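Local coordinates for protein o-succinylbenzoate synthase (Synechococcus elongatus, PDB 2OZT) that converts 2-succinyl-6-hydroxy-2,4-cyclohexadiene-1-carboxylate to 2-succinylbenzoate, a dehydration on the route to phylloquinone that depends on a divalent metal cation, at residues P51-E56 / L220-V225; Q132-W137 / G161-L166; I192-Q197 / P239-I244; E264-V269 / Q291-L296. All coordinates share one frame; numbering follows the deposited sequence.

Contact 1 (P51-E56 / L220-V225); sequences PGWGSE and LDESVV. With NA (sodium ion), chain D.
W53 and E222 both carry CG anti to the carbonyl carbon and beside the backbone N (chi1 -65° for W53); this puts E222 CG over the indole, and the bend at chi2 (87°) turns CD toward the sodium ion. There E222 CG makes a CH-pi contact with the W53 six-membered ring, 4.1 Å from its centroid. The E222 carboxylate plane is nearly parallel to the indole, 15° apart. D221 approaches differently, with OD1 at the edge of the ring, 3.5 Å from W53 CZ3, where the polarised C-H groups probably suit a carboxylate. V225 packs at the rim as well: its CG2 meets W53 CE3 (3.9 Å), and its CG1 lies by W53 O. A flat indole can use face and edge at once, which suits tryptophan to this place, while the positive phi of G54 favours glycine. The two acids begin a type I turn, D221 to V224, closed by V224 N and D221 O. D221 OD2 and E222 OE1 each bind the sodium ion at 2.7 Å, and D167 joins them. D221 OD1 forms a salt bridge with K245, and E222 OE2 accepts a bond from N169. A capping-domain loop thus touches the metal site through carbon rather than through a ligand atom, so W53 packs against the two carboxylates and probably screens them on that side without competing for the cation.

Contact 2 (Q132-W137 / G161-L166); sequences QTTFKW and GAKLRL. With PO4 (phosphate ion), chain B.
T134 and R165 share a phosphate ion, probably taken from the crystallisation liquor, on one face of two parallel strands. R165 NH2 donates a hydrogen bond to phosphate O2 at 2.7 Å, in the plane of the guanidinium. The same group has further acceptors: NE forms a salt bridge with E193, and NH2 also reaches A295 O. T134 OG1 lies 3.0 Å from phosphate O3 and nearly as close to O1, two acceptors for a single hydroxyl proton. T134 OG1 stands beside the backbone N (chi1 -64°), which puts CG2 anti to that N; CG2 rests over one face of the guanidinium, 3.5 Å from R165 NE. Threonine suits the spot because one branch is polar and the other apolar. Between the backbones, K163 N bonds to T133 O, F135 N to K163 O, R165 N to F135 O (2.8 Å) and W137 N to R165 O. A water bridges G161 O and both threonine hydroxyls. K136, beside R165 on the same face, forms a salt bridge from NZ to D167. The other face is apolar: L164 CD1 packs on F135 CB at 3.8 Å, and L166 CD2 meets the edge of the W137 ring at CE3. Helices 120-129 and 144-157 lie against this side. Strand 134-138, helix 144-157 and strand 163-167 form a beta-alpha-beta unit of the TIM-barrel domain, polar residues facing the barrel interior and apolar ones the helices.

Contact 3 (I192-Q197 / P239-I244); sequences IEYVEQ and PGFFVI
F241 and Y194 meet inside the TIM barrel, from strands separated by one other, 218-220. The short segment axes are 9.3 Å apart, too far for backbone pairing, and side chains alone make the contact. The Y194 ring meets that of F241 obliquely, the planes 39° apart and the centroids separated by 5.1 Å. Y194 CD1 lies over one face of the F241 ring, toward the rim, with F241 CD2 its nearest atom at 3.7 Å. Large flat residues suit an interior that two separated strands must fill together, and F241 has two further partners: R267 makes a cation-pi contact, and H294 an edge-to-face pair. An alanine in place of F241 takes the ring away, and would probably open a gap beside Y194 and let the R267 guanidinium turn. V243, two residues on and so also turned inward, is small enough to lie beside a metal-site acid. E196, a magnesium ligand, stretches to it with an extended chain, the two side chains crossing at about a right angle. Its OE1 lies in the plane of the Y194 ring, at the edge, and K136 makes a long, weak ion pair with that oxygen. The other carboxylate oxygen, E196 OE2, rests against the V243 methyl CG2 at 3.6 Å.

Contact 4 (E264-V269 / Q291-L296); sequences EPQRLV and QPCHAL. With PO4 (phosphate ion), chain B.
H294 carries CG on the Q266 side, anti to its carbonyl carbon and beside its backbone N (chi1 -59°). Ring atom NE2 of H294 donates a hydrogen bond to Q266 O at 2.7 Å, the oxygen lying in the imidazole plane. The other ring nitrogen, ND1, also donates, to phosphate O4 at 2.9 Å in a nearly straight bond (172°). Donation from both nitrogens, next to a phosphate, is consistent with an imidazolium, though the charge is not observed. L268 O touches the ring edge at H294 CD2, 3.2 Å away. C293 places SG between its backbone N and carbonyl carbon, which lays the sulfur over one face of the neighbouring imidazole, toward the rim, and 3.8 Å from Q266 CA. The Q266 chain bends at chi2, and its amide stands steeply to the ring, with NE2 3.6 Å from H294 NE2; the amide OE1 takes a weak bond from R267 NH1. V269, compact and branched, sets CG2 against H294 CB at 4.0 Å. An alanine in place of H294 removes both N-H donors, and would probably leave the phosphate less firmly held and Q266 O in need of another partner. Water joins L268 O to C293 N, and A295 N holds phosphate O1 at 2.8 Å. The segment 291-296 follows helix 277-290, on which L296 packs through F284 and L287, while strand 268-270 pairs with strand 241-244 and V269 touches Y194 of strand 192-196.

In the fold
From the N terminus, the chain first builds the capping domain, and its loop at 51-56 opens contact 1, which closes only at 220-225, past strand 218-220 of the barrel. Within that long span, contact 2 opens and closes, pairing strands 134-138 and 163-167, which helix 144-157 connects. Contact 3 follows contact 2 in series but crosses contact 1: it starts at 192-197, before contact 1 closes, and ends at 239-244, after it. Contact 4 comes last, joining 264-269 to the loop after helix 277-290. Contact 1 thus ties the two domains together, whereas contacts 2, 3 and 4 build the barrel; the phosphate touches both contacts 2 and 4.

Contact 1 (P51-E56 / L220-V225)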
loop_
_atom_site.group_PDB
_atom_site.type_symbol
_atom_site.label_atom_id
_atom_site.label_comp_id
_atom_site.label_asym_id
_atom_site.label_seq_id
_atom_site.Cartn_x
_atom_site.Cartn_y
_atom_site.Cartn_z
ATOM N N PRO A 51 -9.683 -3.294 -7.012
ATOM C CA PRO A 51 -10.980 -2.723 -7.384
ATOM C C PRO A 51 -11.358 -1.525 -6.503
ATOM O O PRO A 51 -11.286 -1.611 -5.265
ATOM C CB PRO A 51 -11.947 -3.897 -7.149
ATOM C CG PRO A 51 -11.100 -5.140 -7.546
ATOM C CD PRO A 51 -9.764 -4.763 -6.851
ATOM N N GLY A 52 -11.726 -0.434 -7.163
ATOM C CA GLY A 52 -12.123 0.776 -6.456
ATOM C C GLY A 52 -11.003 1.775 -6.296
ATOM O O GLY A 52 -11.269 2.949 -6.071
ATOM N N TRP A 53 -9.749 1.327 -6.434
ATOM C CA TRP A 53 -8.610 2.198 -6.221
ATOM C C TRP A 53 -8.037 2.642 -7.573
ATOM O O TRP A 53 -7.277 1.916 -8.243
ATOM C CB TRP A 53 -7.561 1.515 -5.343
ATOM C CG TRP A 53 -8.003 1.236 -3.931
ATOM C CD1 TRP A 53 -9.003 0.378 -3.535
ATOM C CD2 TRP A 53 -7.475 1.812 -2.735
ATOM N NE1 TRP A 53 -9.115 0.375 -2.176
ATOM C CE2 TRP A 53 -8.197 1.256 -1.649
ATOM C CE3 TRP A 53 -6.454 2.739 -2.466
ATOM C CZ2 TRP A 53 -7.940 1.578 -0.326
ATOM C CZ3 TRP A 53 -6.195 3.062 -1.132
ATOM C CH2 TRP A 53 -6.943 2.490 -0.075
ATOM N N GLY A 54 -8.404 3.840 -7.991
ATOM C CA GLY A 54 -8.090 4.314 -9.329
ATOM C C GLY A 54 -8.922 3.696 -10.448
ATOM O O GLY A 54 -9.860 2.920 -10.205
ATOM N N SER A 55 -8.531 3.998 -11.681
ATOM C CA SER A 55 -9.304 3.605 -12.856
ATOM C C SER A 55 -8.827 2.330 -13.533
ATOM O O SER A 55 -9.486 1.840 -14.459
ATOM C CB SER A 55 -9.297 4.733 -13.904
ATOM O OG SER A 55 -7.966 5.052 -14.289
ATOM N N GLU A 56 -7.683 1.798 -13.103
ATOM C CA GLU A 56 -7.166 0.605 -13.789
ATOM C C GLU A 56 -7.990 -0.615 -13.387
ATOM O O GLU A 56 -8.320 -0.819 -12.192
ATOM C CB GLU A 56 -5.702 0.390 -13.382
ATOM C CG GLU A 56 -5.069 -0.856 -13.984
ATOM C CD GLU A 56 -3.564 -0.898 -13.662
ATOM O OE1 GLU A 56 -3.187 -0.309 -12.626
ATOM O OE2 GLU A 56 -2.792 -1.563 -14.410
ATOM N N LEU A 220 -2.263 10.916 3.071
ATOM C CA LEU A 220 -3.143 10.539 1.965
ATOM C C LEU A 220 -2.982 9.075 1.628
ATOM O O LEU A 220 -1.864 8.546 1.674
ATOM C CB LEU A 220 -2.760 11.334 0.703
ATOM C CG LEU A 220 -2.935 12.844 0.883
ATOM C CD1 LEU A 220 -2.350 13.504 -0.338
ATOM C CD2 LEU A 220 -4.393 13.277 1.085
ATOM N N ASP A 221 -4.104 8.432 1.313
ATOM C CA ASP A 221 -4.082 6.982 1.017
ATOM C C ASP A 221 -4.957 6.775 -0.206
ATOM O O ASP A 221 -4.433 6.625 -1.308
ATOM C CB ASP A 221 -4.547 6.199 2.255
ATOM C CG ASP A 221 -4.557 4.700 2.054
ATOM O OD1 ASP A 221 -3.834 4.163 1.171
ATOM O OD2 ASP A 221 -5.295 4.002 2.796
ATOM N N GLU A 222 -6.275 6.767 -0.041
ATOM C CA GLU A 222 -7.172 6.656 -1.184
ATOM C C GLU A 222 -6.890 7.729 -2.217
ATOM O O GLU A 222 -7.080 7.497 -3.430
ATOM C CB GLU A 222 -8.630 6.743 -0.701
ATOM C CG GLU A 222 -9.155 5.482 0.043
ATOM C CD GLU A 222 -8.893 5.412 1.546
ATOM O OE1 GLU A 222 -8.065 6.182 2.072
ATOM O OE2 GLU A 222 -9.504 4.515 2.227
ATOM N N SER A 223 -6.384 8.883 -1.776
ATOM C CA SER A 223 -6.072 9.959 -2.704
ATOM C C SER A 223 -4.845 9.722 -3.572
ATOM O O SER A 223 -4.677 10.431 -4.594
ATOM C CB SER A 223 -5.860 11.283 -1.951
ATOM O OG SER A 223 -7.097 11.849 -1.494
ATOM N N VAL A 224 -3.968 8.808 -3.132
ATOM C CA VAL A 224 -2.707 8.585 -3.845
ATOM C C VAL A 224 -2.498 7.117 -4.213
ATOM O O VAL A 224 -1.963 6.339 -3.447
ATOM C CB VAL A 224 -1.467 9.202 -3.138
ATOM C CG1 VAL A 224 -1.525 10.755 -3.207
ATOM C CG2 VAL A 224 -1.332 8.762 -1.676
ATOM N N VAL A 225 -2.960 6.763 -5.392
ATOM C CA VAL A 225 -2.794 5.405 -5.911
ATOM C C VAL A 225 -1.634 5.374 -6.924
ATOM O O VAL A 225 -0.641 4.641 -6.757
ATOM C CB VAL A 225 -4.122 4.921 -6.515
ATOM C CG1 VAL A 225 -3.953 3.523 -7.170
ATOM C CG2 VAL A 225 -5.221 4.908 -5.412
HETATM NA NA NA D . -7.039 5.364 4.412
#

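Contact 2 (Q132-W137 / G161-L166)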
loop_
_atom_site.group_PDB
_atom_site.type_symbol
_atom_site.label_atom_id
_atom_site.label_comp_id
_atom_site.label_asym_id
_atom_site.label_seq_id
_atom_site.Cartn_x
_atom_site.Cartn_y
_atom_site.Cartn_z
ATOM N N GLN A 132 5.790 -5.437 17.486
ATOM C CA GLN A 132 5.215 -4.325 16.681
ATOM C C GLN A 132 4.880 -3.165 17.589
ATOM O O GLN A 132 4.197 -3.358 18.584
ATOM C CB GLN A 132 3.991 -4.818 15.927
ATOM C CG GLN A 132 4.332 -5.917 14.930
ATOM C CD GLN A 132 3.104 -6.433 14.294
ATOM O OE1 GLN A 132 2.450 -7.362 14.800
ATOM N NE2 GLN A 132 2.762 -5.846 13.171
ATOM N N THR A 133 5.329 -1.969 17.223
ATOM C CA THR A 133 5.236 -0.811 18.113
ATOM C C THR A 133 4.487 0.339 17.459
ATOM O O THR A 133 4.237 1.353 18.117
ATOM C CB THR A 133 6.629 -0.349 18.609
ATOM O OG1 THR A 133 7.446 -0.060 17.480
ATOM C CG2 THR A 133 7.245 -1.436 19.488
ATOM N N THR A 134 4.109 0.176 16.185
ATOM C CA THR A 134 3.269 1.173 15.492
ATOM C C THR A 134 1.985 0.487 15.137
ATOM O O THR A 134 1.980 -0.693 14.738
ATOM C CB THR A 134 3.950 1.636 14.195
ATOM O OG1 THR A 134 5.173 2.299 14.556
ATOM C CG2 THR A 134 3.085 2.603 13.413
ATOM N N PHE A 135 0.877 1.215 15.326
ATOM C CA PHE A 135 -0.465 0.673 15.167
ATOM C C PHE A 135 -1.287 1.570 14.270
ATOM O O PHE A 135 -1.028 2.772 14.217
ATOM C CB PHE A 135 -1.163 0.636 16.548
ATOM C CG PHE A 135 -0.467 -0.282 17.516
ATOM C CD1 PHE A 135 -0.794 -1.615 17.565
ATOM C CD2 PHE A 135 0.550 0.199 18.317
ATOM C CE1 PHE A 135 -0.126 -2.485 18.429
ATOM C CE2 PHE A 135 1.224 -0.669 19.206
ATOM C CZ PHE A 135 0.902 -2.023 19.220
ATOM N N LYS A 136 -2.281 0.986 13.623
ATOM C CA LYS A 136 -3.260 1.803 12.860
ATOM C C LYS A 136 -4.637 1.373 13.275
ATOM O O LYS A 136 -4.968 0.190 13.188
ATOM C CB LYS A 136 -3.090 1.600 11.347
ATOM C CG LYS A 136 -4.075 2.523 10.540
ATOM C CD LYS A 136 -3.823 2.466 9.016
ATOM C CE LYS A 136 -4.340 1.187 8.408
ATOM N NZ LYS A 136 -4.543 1.217 6.913
ATOM N N TRP A 137 -5.425 2.328 13.784
ATOM C CA TRP A 137 -6.773 2.034 14.275
ATOM C C TRP A 137 -7.796 2.690 13.355
ATOM O O TRP A 137 -7.628 3.850 12.957
ATOM C CB TRP A 137 -6.917 2.613 15.692
ATOM C CG TRP A 137 -8.288 2.410 16.339
ATOM C CD1 TRP A 137 -9.052 1.278 16.300
ATOM C CD2 TRP A 137 -9.005 3.368 17.114
ATOM N NE1 TRP A 137 -10.232 1.487 17.001
ATOM C CE2 TRP A 137 -10.225 2.762 17.495
ATOM C CE3 TRP A 137 -8.745 4.691 17.514
ATOM C CZ2 TRP A 137 -11.190 3.425 18.287
ATOM C CZ3 TRP A 137 -9.727 5.359 18.289
ATOM C CH2 TRP A 137 -10.931 4.714 18.664
ATOM N N GLY A 161 6.822 4.565 23.868
ATOM C CA GLY A 161 7.431 4.252 22.573
ATOM C C GLY A 161 6.425 3.851 21.507
ATOM O O GLY A 161 6.802 3.706 20.340
ATOM N N ALA A 162 5.164 3.600 21.890
ATOM C CA ALA A 162 4.120 3.288 20.907
ATOM C C ALA A 162 3.869 4.470 19.943
ATOM O O ALA A 162 3.955 5.642 20.321
ATOM C CB ALA A 162 2.795 2.865 21.618
ATOM N N LYS A 163 3.473 4.135 18.723
ATOM C CA LYS A 163 3.021 5.149 17.751
ATOM C C LYS A 163 1.681 4.706 17.202
ATOM O O LYS A 163 1.445 3.526 17.041
ATOM C CB LYS A 163 4.020 5.281 16.599
ATOM C CG LYS A 163 5.363 5.949 17.002
ATOM C CD LYS A 163 5.149 7.465 17.272
ATOM C CE LYS A 163 6.466 8.162 17.650
ATOM N NZ LYS A 163 7.356 8.415 16.471
ATOM N N LEU A 164 0.765 5.654 16.948
ATOM C CA LEU A 164 -0.587 5.311 16.537
ATOM C C LEU A 164 -1.029 6.163 15.342
ATOM O O LEU A 164 -0.857 7.388 15.357
ATOM C CB LEU A 164 -1.509 5.567 17.750
ATOM C CG LEU A 164 -2.967 5.307 17.458
ATOM C CD1 LEU A 164 -3.246 3.828 17.068
ATOM C CD2 LEU A 164 -3.752 5.767 18.709
ATOM N N ARG A 165 -1.517 5.490 14.306
ATOM C CA ARG A 165 -2.115 6.111 13.117
ATOM C C ARG A 165 -3.620 5.968 13.219
ATOM O O ARG A 165 -4.100 4.907 13.670
ATOM C CB ARG A 165 -1.594 5.377 11.853
ATOM C CG ARG A 165 -0.075 5.411 11.675
ATOM C CD ARG A 165 0.382 4.334 10.736
ATOM N NE ARG A 165 1.841 4.409 10.653
ATOM C CZ ARG A 165 2.589 3.638 9.841
ATOM N NH1 ARG A 165 2.023 2.727 9.042
ATOM N NH2 ARG A 165 3.921 3.792 9.853
ATOM N N LEU A 166 -4.367 7.007 12.850
ATOM C CA LEU A 166 -5.828 6.912 12.877
ATOM C C LEU A 166 -6.328 6.904 11.443
ATOM O O LEU A 166 -6.113 7.886 10.731
ATOM C CB LEU A 166 -6.430 8.102 13.608
ATOM C CG LEU A 166 -5.919 8.271 15.030
ATOM C CD1 LEU A 166 -6.536 9.568 15.641
ATOM C CD2 LEU A 166 -6.208 7.048 15.870
HETATM P P PO4 B . 6.720 4.827 12.451
HETATM O O1 PO4 B . 7.043 3.367 12.394
HETATM O O2 PO4 B . 5.783 5.082 11.322
HETATM O O3 PO4 B . 6.012 5.098 13.780
HETATM O O4 PO4 B . 7.802 5.889 12.374
HETATM O O HOH W 1 6.686 2.856 17.402
#

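Contact 3 (I192-Q197 / P239-I244)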
loop_
_atom_site.group_PDB
_atom_site.type_symbol
_atom_site.label_atom_id
_atom_site.label_comp_id
_atom_site.label_asym_id
_atom_site.label_seq_id
_atom_site.Cartn_x
_atom_site.Cartn_y
_atom_site.Cartn_z
ATOM N N ILE A 192 0.370 10.018 18.702
ATOM C CA ILE A 192 -0.361 10.178 17.377
ATOM C C ILE A 192 0.525 10.564 16.172
ATOM O O ILE A 192 1.022 11.679 16.073
ATOM C CB ILE A 192 -1.572 11.151 17.477
ATOM C CG1 ILE A 192 -2.568 10.676 18.554
ATOM C CG2 ILE A 192 -2.291 11.258 16.170
ATOM C CD1 ILE A 192 -3.457 9.498 18.150
ATOM N N GLU A 193 0.679 9.655 15.225
ATOM C CA GLU A 193 1.583 9.915 14.124
ATOM C C GLU A 193 0.920 10.721 13.010
ATOM O O GLU A 193 1.486 11.687 12.488
ATOM C CB GLU A 193 2.082 8.582 13.588
ATOM C CG GLU A 193 3.214 8.714 12.582
ATOM C CD GLU A 193 3.740 7.378 12.098
ATOM O OE1 GLU A 193 3.118 6.334 12.364
ATOM O OE2 GLU A 193 4.817 7.384 11.466
ATOM N N TYR A 194 -0.271 10.301 12.618
ATOM C CA TYR A 194 -1.071 11.044 11.658
ATOM C C TYR A 194 -2.486 10.543 11.642
ATOM O O TYR A 194 -2.789 9.455 12.193
ATOM C CB TYR A 194 -0.480 10.961 10.233
ATOM C CG TYR A 194 -0.137 9.583 9.638
ATOM C CD1 TYR A 194 1.200 9.241 9.436
ATOM C CD2 TYR A 194 -1.115 8.671 9.253
ATOM C CE1 TYR A 194 1.567 8.019 8.814
ATOM C CE2 TYR A 194 -0.750 7.424 8.640
ATOM C CZ TYR A 194 0.576 7.137 8.448
ATOM O OH TYR A 194 0.867 5.937 7.841
ATOM N N VAL A 195 -3.366 11.364 11.048
ATOM C CA VAL A 195 -4.707 10.957 10.666
ATOM C C VAL A 195 -4.663 10.647 9.161
ATOM O O VAL A 195 -4.252 11.481 8.363
ATOM C CB VAL A 195 -5.777 12.052 10.998
ATOM C CG1 VAL A 195 -7.120 11.606 10.484
ATOM C CG2 VAL A 195 -5.827 12.362 12.503
ATOM N N GLU A 196 -5.103 9.456 8.815
ATOM C CA GLU A 196 -5.050 8.994 7.433
ATOM C C GLU A 196 -6.376 9.216 6.720
ATOM O O GLU A 196 -7.430 8.815 7.245
ATOM C CB GLU A 196 -4.686 7.509 7.394
ATOM C CG GLU A 196 -4.420 6.956 6.008
ATOM C CD GLU A 196 -3.877 5.545 6.102
ATOM O OE1 GLU A 196 -3.651 5.081 7.225
ATOM O OE2 GLU A 196 -3.635 4.922 5.051
ATOM N N GLN A 197 -6.335 9.954 5.600
ATOM C CA GLN A 197 -7.517 10.163 4.741
ATOM C C GLN A 197 -8.769 10.634 5.522
ATOM O O GLN A 197 -9.780 9.945 5.543
ATOM C CB GLN A 197 -7.786 8.933 3.850
ATOM C CG GLN A 197 -8.619 9.282 2.609
ATOM C CD GLN A 197 -7.821 9.964 1.536
ATOM O OE1 GLN A 197 -6.682 9.552 1.223
ATOM N NE2 GLN A 197 -8.372 11.021 0.940
ATOM N N PRO A 239 1.795 18.986 2.617
ATOM C CA PRO A 239 2.838 18.961 3.654
ATOM C C PRO A 239 2.858 17.694 4.518
ATOM O O PRO A 239 3.745 17.551 5.358
ATOM C CB PRO A 239 2.412 20.113 4.589
ATOM C CG PRO A 239 0.904 20.066 4.500
ATOM C CD PRO A 239 0.563 19.689 3.077
ATOM N N GLY A 240 1.906 16.797 4.295
ATOM C CA GLY A 240 1.798 15.591 5.087
ATOM C C GLY A 240 2.426 14.352 4.479
ATOM O O GLY A 240 3.440 14.421 3.738
ATOM N N PHE A 241 1.864 13.221 4.881
ATOM C CA PHE A 241 2.398 11.932 4.458
ATOM C C PHE A 241 1.676 11.361 3.246
ATOM O O PHE A 241 0.557 11.723 2.905
ATOM C CB PHE A 241 2.286 10.914 5.594
ATOM C CG PHE A 241 3.184 11.217 6.753
ATOM C CD1 PHE A 241 4.409 10.597 6.909
ATOM C CD2 PHE A 241 2.776 12.149 7.711
ATOM C CE1 PHE A 241 5.226 10.924 7.988
ATOM C CE2 PHE A 241 3.564 12.441 8.811
ATOM C CZ PHE A 241 4.809 11.842 8.947
ATOM N N PHE A 242 2.379 10.460 2.553
ATOM C CA PHE A 242 1.796 9.782 1.395
ATOM C C PHE A 242 1.917 8.285 1.664
ATOM O O PHE A 242 3.018 7.818 1.984
ATOM C CB PHE A 242 2.689 10.030 0.174
ATOM C CG PHE A 242 2.754 11.469 -0.320
ATOM C CD1 PHE A 242 1.996 11.873 -1.400
ATOM C CD2 PHE A 242 3.662 12.376 0.235
ATOM C CE1 PHE A 242 2.108 13.193 -1.894
ATOM C CE2 PHE A 242 3.764 13.682 -0.272
ATOM C CZ PHE A 242 2.987 14.064 -1.324
ATOM N N VAL A 243 0.810 7.563 1.591
ATOM C CA VAL A 243 0.860 6.100 1.768
ATOM C C VAL A 243 0.964 5.500 0.352
ATOM O O VAL A 243 0.040 5.628 -0.453
ATOM C CB VAL A 243 -0.393 5.592 2.498
ATOM C CG1 VAL A 243 -0.339 4.073 2.678
ATOM C CG2 VAL A 243 -0.532 6.304 3.869
ATOM N N ILE A 244 2.117 4.915 0.035
ATOM C CA ILE A 244 2.395 4.435 -1.318
ATOM C C ILE A 244 2.115 2.949 -1.419
ATOM O O ILE A 244 2.700 2.148 -0.650
ATOM C CB ILE A 244 3.897 4.637 -1.613
ATOM C CG1 ILE A 244 4.317 6.112 -1.514
ATOM C CG2 ILE A 244 4.270 4.065 -3.013
ATOM C CD1 ILE A 244 3.543 7.065 -2.453
#

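Contact 4 (E264-V269 / Q291-L296)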
loop_
_atom_site.group_PDB
_atom_site.type_symbol
_atom_site.label_atom_id
_atom_site.label_comp_id
_atom_site.label_asym_id
_atom_site.label_seq_id
_atom_site.Cartn_x
_atom_site.Cartn_y
_atom_site.Cartn_z
ATOM N N GLU A 264 9.494 14.057 -0.331
ATOM C CA GLU A 264 10.390 13.775 0.806
ATOM C C GLU A 264 10.338 12.313 1.256
ATOM O O GLU A 264 9.258 11.816 1.595
ATOM C CB GLU A 264 9.974 14.628 2.000
ATOM C CG GLU A 264 10.137 16.124 1.772
ATOM C CD GLU A 264 11.584 16.542 1.734
ATOM O OE1 GLU A 264 12.456 15.800 2.252
ATOM O OE2 GLU A 264 11.863 17.630 1.180
ATOM N N PRO A 265 11.494 11.617 1.275
ATOM C CA PRO A 265 11.485 10.219 1.730
ATOM C C PRO A 265 10.856 10.032 3.099
ATOM O O PRO A 265 10.165 9.051 3.351
ATOM C CB PRO A 265 12.995 9.835 1.760
ATOM C CG PRO A 265 13.636 10.791 0.788
ATOM C CD PRO A 265 12.833 12.064 0.824
ATOM N N GLN A 266 11.080 10.967 4.028
ATOM C CA GLN A 266 10.528 10.850 5.382
ATOM C C GLN A 266 9.009 10.942 5.422
ATOM O O GLN A 266 8.423 10.553 6.409
ATOM C CB GLN A 266 11.189 11.926 6.263
ATOM C CG GLN A 266 10.856 11.863 7.790
ATOM C CD GLN A 266 9.532 12.462 8.168
ATOM O OE1 GLN A 266 9.000 13.357 7.472
ATOM N NE2 GLN A 266 8.955 11.968 9.282
ATOM N N ARG A 267 8.392 11.448 4.359
ATOM C CA ARG A 267 6.934 11.539 4.334
ATOM C C ARG A 267 6.249 10.314 3.708
ATOM O O ARG A 267 5.039 10.300 3.550
ATOM C CB ARG A 267 6.514 12.827 3.610
ATOM C CG ARG A 267 6.771 14.111 4.452
ATOM C CD ARG A 267 6.061 14.056 5.763
ATOM N NE ARG A 267 5.774 15.398 6.249
ATOM C CZ ARG A 267 6.167 15.893 7.422
ATOM N NH1 ARG A 267 6.854 15.151 8.285
ATOM N NH2 ARG A 267 5.848 17.142 7.745
ATOM N N LEU A 268 7.022 9.291 3.317
ATOM C CA LEU A 268 6.450 8.050 2.724
ATOM C C LEU A 268 6.185 6.960 3.756
ATOM O O LEU A 268 7.006 6.704 4.650
ATOM C CB LEU A 268 7.395 7.466 1.658
ATOM C CG LEU A 268 7.766 8.424 0.534
ATOM C CD1 LEU A 268 8.517 7.640 -0.513
ATOM C CD2 LEU A 268 6.542 9.125 -0.090
ATOM N N VAL A 269 5.064 6.275 3.535
ATOM C CA VAL A 269 4.753 5.037 4.251
ATOM C C VAL A 269 4.376 4.022 3.170
ATOM O O VAL A 269 3.492 4.276 2.354
ATOM C CB VAL A 269 3.555 5.242 5.204
ATOM C CG1 VAL A 269 3.130 3.899 5.825
ATOM C CG2 VAL A 269 3.966 6.215 6.328
ATOM N N GLN A 291 14.841 2.138 1.582
ATOM C CA GLN A 291 15.146 2.129 3.028
ATOM C C GLN A 291 14.126 2.867 3.886
ATOM O O GLN A 291 14.371 3.973 4.383
ATOM C CB GLN A 291 16.542 2.700 3.282
ATOM C CG GLN A 291 17.591 1.860 2.558
ATOM C CD GLN A 291 18.282 0.898 3.443
ATOM O OE1 GLN A 291 18.554 1.194 4.601
ATOM N NE2 GLN A 291 18.575 -0.292 2.917
ATOM N N PRO A 292 12.960 2.252 4.042
ATOM C CA PRO A 292 11.840 2.948 4.688
ATOM C C PRO A 292 12.147 3.353 6.134
ATOM O O PRO A 292 12.880 2.663 6.845
ATOM C CB PRO A 292 10.696 1.902 4.632
ATOM C CG PRO A 292 11.401 0.576 4.479
ATOM C CD PRO A 292 12.632 0.884 3.652
ATOM N N CYS A 293 11.537 4.454 6.560
ATOM C CA CYS A 293 11.728 4.963 7.912
ATOM C C CYS A 293 10.467 4.974 8.752
ATOM O O CYS A 293 10.423 5.575 9.843
ATOM C CB CYS A 293 12.303 6.390 7.877
ATOM S SG CYS A 293 11.264 7.569 7.067
ATOM N N HIS A 294 9.416 4.342 8.241
ATOM C CA HIS A 294 8.171 4.157 9.002
ATOM C C HIS A 294 7.692 2.742 8.853
ATOM O O HIS A 294 7.947 2.092 7.809
ATOM C CB HIS A 294 7.091 5.104 8.483
ATOM C CG HIS A 294 7.485 6.545 8.590
ATOM N ND1 HIS A 294 7.729 7.153 9.805
ATOM C CD2 HIS A 294 7.691 7.495 7.633
ATOM C CE1 HIS A 294 8.061 8.423 9.598
ATOM N NE2 HIS A 294 8.066 8.653 8.295
ATOM N N ALA A 295 6.994 2.246 9.872
ATOM C CA ALA A 295 6.474 0.877 9.872
ATOM C C ALA A 295 5.627 0.669 8.629
ATOM O O ALA A 295 4.816 1.526 8.260
ATOM C CB ALA A 295 5.575 0.667 11.114
ATOM N N LEU A 296 5.824 -0.481 7.989
ATOM C CA LEU A 296 5.139 -0.777 6.735
ATOM C C LEU A 296 3.703 -1.193 6.923
ATOM O O LEU A 296 3.371 -1.923 7.900
ATOM C CB LEU A 296 5.816 -1.964 6.001
ATOM C CG LEU A 296 7.317 -1.890 5.730
ATOM C CD1 LEU A 296 7.770 -3.152 4.994
ATOM C CD2 LEU A 296 7.649 -0.606 4.905
HETATM P P PO4 B . 6.720 4.827 12.451
HETATM O O1 PO4 B . 7.043 3.367 12.394
HETATM O O2 PO4 B . 5.783 5.082 11.322
HETATM O O3 PO4 B . 6.012 5.098 13.780
HETATM O O4 PO4 B . 7.802 5.889 12.374
HETATM O O HOH W 2 9.119 5.051 4.737
#